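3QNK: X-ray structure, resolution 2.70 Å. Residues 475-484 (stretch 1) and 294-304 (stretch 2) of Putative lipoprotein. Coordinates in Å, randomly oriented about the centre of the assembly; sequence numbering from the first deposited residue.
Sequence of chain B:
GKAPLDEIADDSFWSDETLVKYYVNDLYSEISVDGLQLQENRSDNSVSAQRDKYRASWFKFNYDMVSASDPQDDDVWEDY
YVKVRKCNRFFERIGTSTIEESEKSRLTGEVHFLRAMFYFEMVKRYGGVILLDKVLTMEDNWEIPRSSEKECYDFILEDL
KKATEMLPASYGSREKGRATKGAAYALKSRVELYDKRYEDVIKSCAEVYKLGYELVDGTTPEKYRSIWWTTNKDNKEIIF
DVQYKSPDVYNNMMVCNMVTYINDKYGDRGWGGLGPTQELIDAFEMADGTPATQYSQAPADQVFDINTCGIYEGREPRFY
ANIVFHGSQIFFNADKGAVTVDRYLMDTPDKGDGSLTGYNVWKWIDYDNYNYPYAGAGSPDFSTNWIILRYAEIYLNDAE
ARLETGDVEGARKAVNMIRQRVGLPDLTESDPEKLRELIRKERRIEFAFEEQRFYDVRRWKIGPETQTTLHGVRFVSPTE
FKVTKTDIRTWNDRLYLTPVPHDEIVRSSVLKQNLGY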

# COMPACT_ATOMS: atom_id res chain seq x y z
N PHE B 475 -17.41 -30.25 20.02
CA PHE B 475 -17.91 -30.83 21.26
C PHE B 475 -19.44 -30.93 21.26
O PHE B 475 -20.15 -29.99 20.90
CB PHE B 475 -17.40 -30.10 22.50
CG PHE B 475 -15.99 -30.56 22.83
CD1 PHE B 475 -14.90 -30.17 22.05
CD2 PHE B 475 -15.75 -31.38 23.93
CE1 PHE B 475 -13.62 -30.63 22.33
CE2 PHE B 475 -14.46 -31.84 24.21
CZ PHE B 475 -13.41 -31.47 23.40
N VAL B 476 -19.91 -32.12 21.61
CA VAL B 476 -21.33 -32.48 21.67
C VAL B 476 -21.81 -32.50 23.15
O VAL B 476 -23.01 -32.57 23.41
CB VAL B 476 -21.64 -33.80 20.92
CG1 VAL B 476 -21.29 -33.67 19.44
CG2 VAL B 476 -20.92 -35.00 21.54
N SER B 477 -20.86 -32.39 24.09
CA SER B 477 -21.14 -32.34 25.52
C SER B 477 -19.96 -31.69 26.20
O SER B 477 -18.95 -31.50 25.52
CB SER B 477 -21.41 -33.75 26.06
OG SER B 477 -20.20 -34.38 26.44
N PRO B 478 -19.98 -31.37 27.51
CA PRO B 478 -18.79 -30.78 28.15
C PRO B 478 -17.56 -31.69 28.13
O PRO B 478 -16.45 -31.20 28.34
CB PRO B 478 -19.23 -30.57 29.61
CG PRO B 478 -20.66 -30.50 29.56
CD PRO B 478 -21.08 -31.47 28.49
N THR B 479 -17.76 -32.99 27.89
CA THR B 479 -16.71 -34.00 27.96
C THR B 479 -16.49 -34.75 26.61
O THR B 479 -15.44 -35.35 26.42
CB THR B 479 -17.10 -34.96 29.11
OG1 THR B 479 -16.02 -35.82 29.43
CG2 THR B 479 -18.36 -35.76 28.83
N GLU B 480 -17.45 -34.69 25.67
CA GLU B 480 -17.40 -35.43 24.42
C GLU B 480 -17.37 -34.58 23.19
O GLU B 480 -18.03 -33.55 23.12
CB GLU B 480 -18.60 -36.36 24.30
CG GLU B 480 -18.73 -37.36 25.42
CD GLU B 480 -20.16 -37.76 25.67
OE1 GLU B 480 -20.99 -36.86 25.93
OE2 GLU B 480 -20.47 -38.98 25.60
N PHE B 481 -16.70 -35.14 22.15
CA PHE B 481 -16.48 -34.53 20.85
C PHE B 481 -16.52 -35.56 19.73
O PHE B 481 -16.39 -36.77 19.97
CB PHE B 481 -15.13 -33.80 20.84
CG PHE B 481 -13.92 -34.69 20.91
CD1 PHE B 481 -13.42 -35.11 22.14
CD2 PHE B 481 -13.29 -35.12 19.76
CE1 PHE B 481 -12.32 -35.98 22.21
CE2 PHE B 481 -12.18 -35.99 19.82
CZ PHE B 481 -11.70 -36.41 21.04
N LYS B 482 -16.69 -35.04 18.49
CA LYS B 482 -16.67 -35.70 17.19
C LYS B 482 -15.54 -35.05 16.37
O LYS B 482 -15.25 -33.87 16.59
CB LYS B 482 -18.03 -35.53 16.46
CG LYS B 482 -19.21 -36.38 16.96
CD LYS B 482 -20.50 -35.84 16.34
CE LYS B 482 -21.74 -36.70 16.51
NZ LYS B 482 -22.50 -36.82 15.23
N VAL B 483 -14.91 -35.81 15.43
CA VAL B 483 -13.87 -35.26 14.53
C VAL B 483 -14.60 -34.72 13.31
O VAL B 483 -15.49 -35.37 12.78
CB VAL B 483 -12.75 -36.29 14.17
CG1 VAL B 483 -11.72 -35.68 13.22
CG2 VAL B 483 -12.08 -36.81 15.45
N THR B 484 -14.27 -33.51 12.90
CA THR B 484 -14.92 -32.82 11.77
C THR B 484 -13.98 -32.54 10.61
O THR B 484 -12.77 -32.46 10.84
CB THR B 484 -15.43 -31.44 12.28
OG1 THR B 484 -14.32 -30.64 12.75
CG2 THR B 484 -16.49 -31.58 13.36
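Stretch 2, residues 294-304: QYSQAPADQVF

A single antiparallel bridge pair, Phe-481 with Phe-304, carries both hydrogen bonds between the stretches. Phe-304 N donates to Phe-481 O at 2.9 Å, in a bond that is almost linear. Phe-481 N donates to Phe-304 O at 3.0 Å. Phe-481 CA and Phe-304 CA are 5.5 Å apart. Both side chains lie on the same face of the sheet. Their ring planes are 25° apart but slid, so the rings barely overlap. Instead, Phe-304 CB sits over one face of the Phe-481 ring, 3.5 Å from Phe-481 CZ. Tyr-295 CE2 meets the edge of that ring, 4.3 Å from Phe-481 CZ.

Stretch 2 reaches this bridge through two type I turns, Tyr-295 to Ala-298 and Pro-299 to Gln-302. It runs opposite to the strand of stretch 1, so Ala-300 lies near Val-483, Val-303 near Lys-482 and Phe-304 near Glu-480. Val-483 points toward stretch 2 and is the residue most covered by it. Its CG2 is 3.8 Å from Ala-298 CB, 3.9 Å from Tyr-295 CB and 4.0 Å from Phe-304 CE2. Lys-482 CG lies 3.6 Å from Ala-300 O. Val-303 CG1 packs 3.7 Å from Glu-480 CB and 4.1 Å from Val-476 CG2.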

# COMPACT_ATOMS: atom_id res chain seq x y z
N GLN B 294 -4.27 -41.16 16.84
CA GLN B 294 -4.54 -40.30 15.68
C GLN B 294 -6.03 -40.19 15.52
O GLN B 294 -6.72 -41.21 15.51
CB GLN B 294 -3.89 -40.85 14.40
CG GLN B 294 -2.40 -41.18 14.48
CD GLN B 294 -1.55 -39.98 14.68
OE1 GLN B 294 -1.21 -39.28 13.73
NE2 GLN B 294 -1.19 -39.71 15.92
N TYR B 295 -6.55 -38.95 15.40
CA TYR B 295 -8.00 -38.75 15.30
C TYR B 295 -8.46 -38.21 13.97
O TYR B 295 -9.65 -38.32 13.70
CB TYR B 295 -8.47 -37.81 16.41
CG TYR B 295 -8.32 -38.41 17.78
CD1 TYR B 295 -7.13 -38.28 18.49
CD2 TYR B 295 -9.38 -39.09 18.39
CE1 TYR B 295 -6.98 -38.84 19.76
CE2 TYR B 295 -9.24 -39.64 19.66
CZ TYR B 295 -8.04 -39.52 20.34
OH TYR B 295 -7.90 -40.06 21.59
N SER B 296 -7.57 -37.64 13.13
CA SER B 296 -7.99 -36.99 11.87
C SER B 296 -8.81 -37.86 10.97
O SER B 296 -9.74 -37.33 10.36
CB SER B 296 -6.78 -36.49 11.09
OG SER B 296 -6.16 -35.44 11.82
N GLN B 297 -8.50 -39.17 10.89
CA GLN B 297 -9.22 -40.07 9.97
C GLN B 297 -10.34 -40.85 10.68
O GLN B 297 -10.89 -41.80 10.11
CB GLN B 297 -8.26 -41.02 9.24
CG GLN B 297 -7.10 -40.32 8.48
CD GLN B 297 -7.50 -39.13 7.63
OE1 GLN B 297 -8.37 -39.23 6.76
NE2 GLN B 297 -6.83 -37.97 7.84
N ALA B 298 -10.75 -40.38 11.88
CA ALA B 298 -11.85 -40.98 12.62
C ALA B 298 -13.16 -40.78 11.88
O ALA B 298 -13.34 -39.71 11.28
CB ALA B 298 -11.93 -40.36 14.00
N PRO B 299 -14.10 -41.76 11.91
CA PRO B 299 -15.42 -41.51 11.29
C PRO B 299 -16.14 -40.37 12.03
O PRO B 299 -15.98 -40.24 13.24
CB PRO B 299 -16.16 -42.85 11.42
CG PRO B 299 -15.45 -43.61 12.45
CD PRO B 299 -14.03 -43.10 12.56
N ALA B 300 -16.90 -39.53 11.30
CA ALA B 300 -17.60 -38.36 11.84
C ALA B 300 -18.72 -38.71 12.85
O ALA B 300 -19.09 -37.86 13.66
CB ALA B 300 -18.20 -37.54 10.69
N ASP B 301 -19.27 -39.93 12.78
CA ASP B 301 -20.34 -40.34 13.70
C ASP B 301 -19.75 -40.87 15.01
O ASP B 301 -20.51 -41.09 15.94
CB ASP B 301 -21.27 -41.38 13.04
CG ASP B 301 -20.65 -42.63 12.45
OD1 ASP B 301 -19.50 -42.55 11.94
OD2 ASP B 301 -21.38 -43.65 12.32
N GLN B 302 -18.43 -41.01 15.13
CA GLN B 302 -17.76 -41.52 16.32
C GLN B 302 -17.69 -40.50 17.41
O GLN B 302 -17.18 -39.40 17.16
CB GLN B 302 -16.34 -42.01 16.00
CG GLN B 302 -15.71 -42.63 17.22
CD GLN B 302 -14.70 -43.72 17.00
OE1 GLN B 302 -14.00 -43.83 15.96
NE2 GLN B 302 -14.55 -44.50 18.05
N VAL B 303 -18.12 -40.86 18.64
CA VAL B 303 -18.05 -39.94 19.76
C VAL B 303 -16.95 -40.39 20.72
O VAL B 303 -16.88 -41.56 21.09
CB VAL B 303 -19.42 -39.78 20.45
CG1 VAL B 303 -19.34 -38.79 21.61
CG2 VAL B 303 -20.50 -39.34 19.46
N PHE B 304 -16.08 -39.45 21.08
CA PHE B 304 -15.02 -39.67 22.03
C PHE B 304 -15.24 -38.89 23.30
O PHE B 304 -15.84 -37.82 23.26
CB PHE B 304 -13.68 -39.25 21.46
CG PHE B 304 -13.39 -39.87 20.13
CD1 PHE B 304 -12.74 -41.11 20.05
CD2 PHE B 304 -13.74 -39.22 18.94
CE1 PHE B 304 -12.45 -41.68 18.81
CE2 PHE B 304 -13.42 -39.77 17.71
CZ PHE B 304 -12.77 -40.99 17.65